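RagA protein (Porphyromonas gingivalis, PDB 6SLN) probably imports substrates across the outer membrane as a TonB-dependent receptor, with a plug domain seated inside a membrane-spanning beta barrel. Local coordinates at residues S357-N360 / K364-A367; N176-E181 / Q313-F318; I118-Q123 / R928-K933. All blocks are in the same frame, centred on the assembly; numbering follows the deposited sequence.

From the N-terminal end of the modelled chain, the plug comes first and supplies 118-123 and 176-181, one segment each to interactions 3 and 2. Interaction 2 closes when the chain, now in the barrel, reaches 313-318 on strand 309-322. Interaction 1 follows in series, the turn end of the barrel hairpin 345-360/363-377. Interaction 3 closes only at 928-933, near the C-terminal end of the barrel, so its long loop encloses both of the others and none cross. Interactions 2 and 3 therefore hold the plug to early and late barrel strands; they touch through Pro-177 and Ile-118, while interaction 1 stays within the barrel wall, its centre about 23 Å from that of interaction 2.

Interaction 1: S357-N360 / K364-A367; sequences SRIN and KVGA
Ser-357 and Val-365 face each other as an antiparallel hydrogen-bonded pair. The amide N of Ser-357 donates to Val-365 O at 2.8 Å, and Val-365 N returns the bond to Ser-357 O at 2.9 Å. Arg-358 and Lys-364 form the adjacent non-hydrogen-bonded pair, their CA atoms 4.2 Å apart. The CA of Lys-364 adds a CA-H...O contact to Ser-357 O, so that this carbonyl meets both an amide and a carbon donor.

These pairs close the beta hairpin of strands 345-360 and 363-377, part of the antiparallel wall of the TonB-dependent receptor barrel. The two short segments run antiparallel but twisted, their N-to-C directions 145° apart.

The Arg-358/Lys-364 face brings two basic side chains together. The two chains cross at about a right angle, and CB of Lys-364 sits over one face of the Arg-358 guanidinium, towards its rim, 3.3 Å from NH2. The Lys-364 ammonium is engaged by Glu-356 in a salt bridge, which probably offsets the like charge of the neighbouring arginine.

Apolar contact lies on the face of Ser-357 and Val-365. With CG1 of Ile-359 anti to its carbonyl carbon (chi1 -69°), the side chain carries CD1 across to Val-365, where it packs against CG2 at 3.4 Å and also touches CG1. Ser-357 OG, on this face, is hydrogen-bonded to Thr-325 OG1 of the adjoining strand. The second subunit reaches this face too: its Tyr-327 packs on Ile-359 and its Phe-318 on Val-365. A bound 3PE lipid lies about 7 Å from the Val-365 side chain.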
# COMPACT_ATOMS: atom_id res chain seq x y z
N SER A 357 -3.25 38.11 -17.13
CA SER A 357 -3.63 38.76 -18.38
C SER A 357 -4.91 39.55 -18.20
O SER A 357 -5.84 39.10 -17.52
CB SER A 357 -3.82 37.75 -19.52
OG SER A 357 -4.26 38.42 -20.69
N ARG A 358 -4.96 40.72 -18.83
CA ARG A 358 -6.21 41.47 -19.01
C ARG A 358 -6.80 41.07 -20.36
O ARG A 358 -6.25 41.41 -21.41
CB ARG A 358 -5.97 42.97 -18.92
CG ARG A 358 -7.24 43.79 -19.01
CD ARG A 358 -7.16 45.08 -18.23
NE ARG A 358 -6.98 44.85 -16.79
CZ ARG A 358 -7.96 44.52 -15.94
NH1 ARG A 358 -9.21 44.37 -16.37
NH2 ARG A 358 -7.67 44.35 -14.65
N ILE A 359 -7.91 40.33 -20.32
CA ILE A 359 -8.52 39.83 -21.54
C ILE A 359 -9.33 40.91 -22.22
O ILE A 359 -9.17 41.18 -23.41
CB ILE A 359 -9.39 38.60 -21.21
CG1 ILE A 359 -8.50 37.43 -20.81
CG2 ILE A 359 -10.24 38.23 -22.38
CD1 ILE A 359 -8.14 37.43 -19.36
N ASN A 360 -10.22 41.56 -21.47
CA ASN A 360 -10.97 42.70 -21.98
C ASN A 360 -11.03 43.75 -20.88
O ASN A 360 -10.41 43.60 -19.81
CB ASN A 360 -12.36 42.29 -22.48
CG ASN A 360 -13.02 41.28 -21.58
OD1 ASN A 360 -13.07 41.45 -20.37
ND2 ASN A 360 -13.56 40.21 -22.18
N LYS A 364 -9.83 40.24 -15.88
CA LYS A 364 -8.41 39.94 -15.81
C LYS A 364 -8.27 38.59 -15.12
O LYS A 364 -8.86 38.39 -14.06
CB LYS A 364 -7.66 41.03 -15.03
CG LYS A 364 -6.16 40.81 -14.88
CD LYS A 364 -5.66 41.25 -13.51
CE LYS A 364 -4.81 42.52 -13.59
NZ LYS A 364 -3.90 42.64 -12.41
N VAL A 365 -7.52 37.66 -15.72
CA VAL A 365 -7.35 36.33 -15.15
C VAL A 365 -5.85 36.04 -14.93
O VAL A 365 -4.98 36.79 -15.37
CB VAL A 365 -7.99 35.23 -16.01
CG1 VAL A 365 -9.39 35.61 -16.40
CG2 VAL A 365 -7.13 34.95 -17.24
N GLY A 366 -5.58 34.93 -14.23
CA GLY A 366 -4.20 34.53 -13.95
C GLY A 366 -4.12 33.19 -13.27
O GLY A 366 -5.10 32.67 -12.73
N ALA A 367 -2.92 32.61 -13.32
CA ALA A 367 -2.63 31.36 -12.61
C ALA A 367 -1.21 31.42 -12.05
O ALA A 367 -0.31 32.02 -12.64
CB ALA A 367 -2.80 30.13 -13.51

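Interaction 2: N176-E181 / Q313-F318; sequences NPNDFE and QGDISF
The carboxylate of Asp-315 meets the side chains of Asn-176 and Asn-178, and the close part of the contact is confined to these three buried residues. Asn-176 and Asp-315 extend from opposite directions, and ND2 of Asn-176 donates to OD1 of Asp-315 at 3.0 Å with an N-H...O angle of 148°. The acceptor lies almost in the amide plane, whereas the amide nitrogen meets OD1 on its syn side but 30° out of the carboxylate plane. Extension of the asparagine towards the barrel follows from its CG being anti to the backbone N (chi1 -178°). The other carboxylate oxygen, OD2, lies 3.6 Å from CB of Asn-178 and accepts a hydrogen bond from Asn-222 ND2 on barrel strand 218-230.

Asn-176 also shapes the plug backbone. Its OD1 accepts from Asn-178 N at 3.2 Å, forming an Asx turn at the start of the 3-10 segment 177-179 that leads into plug strand 180-186. One amide thus uses its oxygen to fix the turn and its nitrogen to reach strand 309-322, joining the plug to the inner wall of the TonB-dependent receptor barrel. Glu-112 approaches OD2 of Asp-315 as well, a proximity that might raise the carboxylate's proton affinity.

Beyond these polar side chains the segments separate quickly. Even the nearest CA atoms, those of Asn-178 and Asp-315, are 8.5 Å apart. Gln-313 and Ser-317 are partly exposed, and Ser-317 OG stays 4.9 Å from Asp-179 OD1, while Ile-316 points away from the plug segment and packs on Ile-219 and Ile-331 of the neighbouring strands.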
# COMPACT_ATOMS: atom_id res chain seq x y z
N ASN A 176 10.75 26.97 -5.30
CA ASN A 176 12.00 27.68 -5.54
C ASN A 176 11.89 29.10 -4.97
O ASN A 176 11.16 29.93 -5.52
CB ASN A 176 12.31 27.68 -7.04
CG ASN A 176 13.63 28.35 -7.40
OD1 ASN A 176 14.35 28.88 -6.55
ND2 ASN A 176 13.93 28.35 -8.70
N PRO A 177 12.63 29.41 -3.90
CA PRO A 177 12.45 30.72 -3.24
C PRO A 177 12.95 31.88 -4.06
O PRO A 177 12.67 33.03 -3.71
CB PRO A 177 13.27 30.58 -1.95
CG PRO A 177 13.76 29.14 -1.93
CD PRO A 177 13.76 28.67 -3.33
N ASN A 178 13.70 31.63 -5.14
CA ASN A 178 14.07 32.71 -6.05
C ASN A 178 12.87 33.25 -6.80
O ASN A 178 12.97 34.34 -7.38
CB ASN A 178 15.10 32.22 -7.05
CG ASN A 178 16.47 32.63 -6.67
OD1 ASN A 178 17.35 31.81 -6.57
ND2 ASN A 178 16.66 33.93 -6.44
N ASP A 179 11.78 32.49 -6.85
CA ASP A 179 10.52 32.95 -7.43
C ASP A 179 9.76 33.89 -6.50
O ASP A 179 8.74 34.43 -6.92
CB ASP A 179 9.65 31.76 -7.79
CG ASP A 179 10.35 30.80 -8.71
OD1 ASP A 179 11.24 31.26 -9.44
OD2 ASP A 179 10.01 29.60 -8.70
N PHE A 180 10.24 34.09 -5.26
CA PHE A 180 9.58 34.93 -4.28
C PHE A 180 9.98 36.39 -4.47
O PHE A 180 11.17 36.72 -4.48
CB PHE A 180 9.92 34.48 -2.86
CG PHE A 180 9.47 33.08 -2.53
CD1 PHE A 180 8.65 32.38 -3.39
CD2 PHE A 180 9.87 32.48 -1.36
CE1 PHE A 180 8.24 31.10 -3.07
CE2 PHE A 180 9.47 31.20 -1.03
CZ PHE A 180 8.65 30.51 -1.89
N GLU A 181 8.98 37.26 -4.61
CA GLU A 181 9.23 38.69 -4.75
C GLU A 181 9.43 39.33 -3.39
O GLU A 181 10.39 40.07 -3.17
CB GLU A 181 8.08 39.36 -5.49
CG GLU A 181 8.32 40.82 -5.80
CD GLU A 181 9.63 41.04 -6.52
OE1 GLU A 181 10.65 41.27 -5.84
OE2 GLU A 181 9.64 40.97 -7.77
N GLN A 313 22.79 23.98 -6.29
CA GLN A 313 21.50 24.40 -6.82
C GLN A 313 21.68 25.20 -8.11
O GLN A 313 22.60 26.02 -8.23
CB GLN A 313 20.70 25.20 -5.79
CG GLN A 313 21.12 26.66 -5.56
CD GLN A 313 20.40 27.31 -4.38
OE1 GLN A 313 19.42 28.05 -4.55
NE2 GLN A 313 20.87 27.03 -3.16
N GLY A 314 20.78 24.95 -9.07
CA GLY A 314 20.72 25.68 -10.31
C GLY A 314 19.33 26.28 -10.52
O GLY A 314 18.43 26.11 -9.70
N ASP A 315 19.18 26.95 -11.66
CA ASP A 315 18.13 27.95 -11.77
C ASP A 315 18.05 28.61 -13.14
O ASP A 315 19.08 29.07 -13.65
CB ASP A 315 18.41 29.04 -10.75
CG ASP A 315 17.22 29.45 -10.05
OD1 ASP A 315 16.14 29.08 -10.54
OD2 ASP A 315 17.35 30.12 -9.01
N ILE A 316 16.87 28.70 -13.74
CA ILE A 316 16.73 29.55 -14.92
C ILE A 316 15.33 30.13 -14.92
O ILE A 316 14.36 29.43 -14.62
CB ILE A 316 17.09 28.82 -16.24
CG1 ILE A 316 17.20 29.80 -17.41
CG2 ILE A 316 16.13 27.71 -16.61
CD1 ILE A 316 18.39 29.53 -18.29
N SER A 317 15.23 31.44 -15.19
CA SER A 317 14.00 32.21 -15.14
C SER A 317 13.71 32.82 -16.49
O SER A 317 14.62 33.24 -17.21
CB SER A 317 14.06 33.36 -14.11
OG SER A 317 14.40 32.90 -12.82
N PHE A 318 12.42 32.92 -16.81
CA PHE A 318 11.94 33.66 -17.96
C PHE A 318 10.82 34.57 -17.48
O PHE A 318 9.97 34.14 -16.69
CB PHE A 318 11.49 32.71 -19.06
CG PHE A 318 12.55 31.73 -19.47
CD1 PHE A 318 13.54 32.10 -20.37
CD2 PHE A 318 12.61 30.47 -18.91
CE1 PHE A 318 14.54 31.22 -20.73
CE2 PHE A 318 13.61 29.58 -19.26
CZ PHE A 318 14.58 29.96 -20.17

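Interaction 3: I118-Q123 / R928-K933; sequences IMDALQ and RLKNLK
Lys-930, which meets Asp-120 and Gln-123, sits in a classic beta bulge, paired together with Asn-931 opposite the single residue Asp-862 of strand 857-873, while the two plug residues come from the 3-10 turn at 119-122 and the residue after it. The contact joins the plug to the wall of the TonB-dependent receptor barrel, through strand 921-937, and rests on this one lysine.

Gln-123 and Lys-930 cross at about a right angle. A chi1 of -158°, which turns CG of Gln-123 away from the backbone N, and an extended chain beyond it carry OE1 to the ammonium group; NE2 is tied back into the plug by Val-131 O, which helps fix the rotation of the amide. CB of Gln-123 also rests against CD of Lys-930 at 3.8 Å. The lysine chain is bent at chi2, chi3 and chi4, folding its end alongside the glutamine oxygen.

Asp-120 contributes more loosely: its OD1 makes a long salt bridge of 3.9 Å to Lys-930 NZ, and OD2 touches CE. Its stronger partner is Arg-959 of the adjoining barrel strand, so both positive side chains probably share the carboxylate's charge. Lys-930 NZ is further bound by Asn-960 OD1. Within this buried setting, the ammonium donates to Gln-123 OE1 at 2.7 Å, with NZ tilted 29° from the amide carbonyl plane.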
# COMPACT_ATOMS: atom_id res chain seq x y z
N ILE A 118 13.36 27.77 4.38
CA ILE A 118 13.33 29.18 4.00
C ILE A 118 13.12 30.09 5.21
O ILE A 118 13.65 31.21 5.24
CB ILE A 118 12.23 29.41 2.94
CG1 ILE A 118 12.08 30.90 2.61
CG2 ILE A 118 10.92 28.86 3.42
CD1 ILE A 118 13.21 31.47 1.75
N MET A 119 12.34 29.66 6.20
CA MET A 119 12.05 30.53 7.34
C MET A 119 13.32 30.89 8.10
O MET A 119 13.42 31.98 8.69
CB MET A 119 11.03 29.87 8.27
CG MET A 119 9.57 29.98 7.78
SD MET A 119 9.10 31.70 7.46
CE MET A 119 9.08 31.78 5.68
N ASP A 120 14.32 29.99 8.06
CA ASP A 120 15.61 30.26 8.67
C ASP A 120 16.20 31.58 8.18
O ASP A 120 16.89 32.27 8.94
CB ASP A 120 16.56 29.10 8.39
CG ASP A 120 17.89 29.26 9.08
OD1 ASP A 120 17.97 28.93 10.28
OD2 ASP A 120 18.83 29.74 8.41
N ALA A 121 15.93 31.94 6.92
CA ALA A 121 16.47 33.17 6.35
C ALA A 121 15.81 34.43 6.90
O ALA A 121 16.26 35.53 6.57
CB ALA A 121 16.32 33.14 4.82
N LEU A 122 14.75 34.30 7.70
CA LEU A 122 14.10 35.45 8.31
C LEU A 122 14.41 35.59 9.79
O LEU A 122 13.98 36.56 10.41
CB LEU A 122 12.58 35.39 8.06
CG LEU A 122 12.39 35.78 6.59
CD1 LEU A 122 12.06 34.58 5.72
CD2 LEU A 122 11.42 36.96 6.37
N GLN A 123 15.17 34.66 10.35
CA GLN A 123 15.70 34.85 11.69
C GLN A 123 16.48 36.15 11.77
O GLN A 123 17.44 36.34 11.02
CB GLN A 123 16.59 33.68 12.08
CG GLN A 123 16.73 33.55 13.56
CD GLN A 123 17.80 32.56 13.94
OE1 GLN A 123 18.90 32.58 13.39
NE2 GLN A 123 17.48 31.68 14.88
N ARG A 928 24.19 35.06 16.05
CA ARG A 928 24.65 34.29 14.90
C ARG A 928 24.81 35.21 13.71
O ARG A 928 23.87 35.92 13.33
CB ARG A 928 23.68 33.16 14.57
CG ARG A 928 24.35 31.97 13.91
CD ARG A 928 23.58 30.71 14.25
NE ARG A 928 24.31 29.85 15.17
CZ ARG A 928 23.80 28.78 15.77
NH1 ARG A 928 22.54 28.43 15.56
NH2 ARG A 928 24.58 28.06 16.59
N LEU A 929 26.01 35.23 13.14
CA LEU A 929 26.21 35.81 11.82
C LEU A 929 25.52 34.87 10.85
O LEU A 929 26.08 33.83 10.49
CB LEU A 929 27.69 35.97 11.51
CG LEU A 929 28.03 36.54 10.14
CD1 LEU A 929 27.21 37.78 9.85
CD2 LEU A 929 29.52 36.84 10.04
N LYS A 930 24.29 35.19 10.47
CA LYS A 930 23.51 34.26 9.65
C LYS A 930 23.97 34.25 8.21
O LYS A 930 24.05 33.19 7.58
CB LYS A 930 22.03 34.61 9.73
CG LYS A 930 21.38 34.18 11.00
CD LYS A 930 20.15 33.36 10.71
CE LYS A 930 20.48 31.88 10.56
NZ LYS A 930 20.66 31.22 11.88
N ASN A 931 24.31 35.41 7.67
CA ASN A 931 24.64 35.51 6.26
C ASN A 931 25.76 36.51 6.10
O ASN A 931 25.70 37.62 6.65
CB ASN A 931 23.40 35.93 5.46
CG ASN A 931 23.67 36.08 3.98
OD1 ASN A 931 23.60 35.11 3.24
ND2 ASN A 931 23.96 37.30 3.55
N LEU A 932 26.80 36.12 5.37
CA LEU A 932 27.85 37.03 4.92
C LEU A 932 28.06 36.75 3.45
O LEU A 932 28.18 35.59 3.04
CB LEU A 932 29.13 36.84 5.73
CG LEU A 932 30.24 37.88 5.55
CD1 LEU A 932 29.85 39.25 6.07
CD2 LEU A 932 31.50 37.37 6.23
N LYS A 933 28.06 37.80 2.64
CA LYS A 933 28.14 37.60 1.20
C LYS A 933 28.96 38.72 0.57
O LYS A 933 28.63 39.90 0.71
CB LYS A 933 26.75 37.53 0.56
CG LYS A 933 26.76 37.37 -0.95
CD LYS A 933 25.38 37.58 -1.55
CE LYS A 933 24.65 36.26 -1.74
NZ LYS A 933 23.64 36.32 -2.84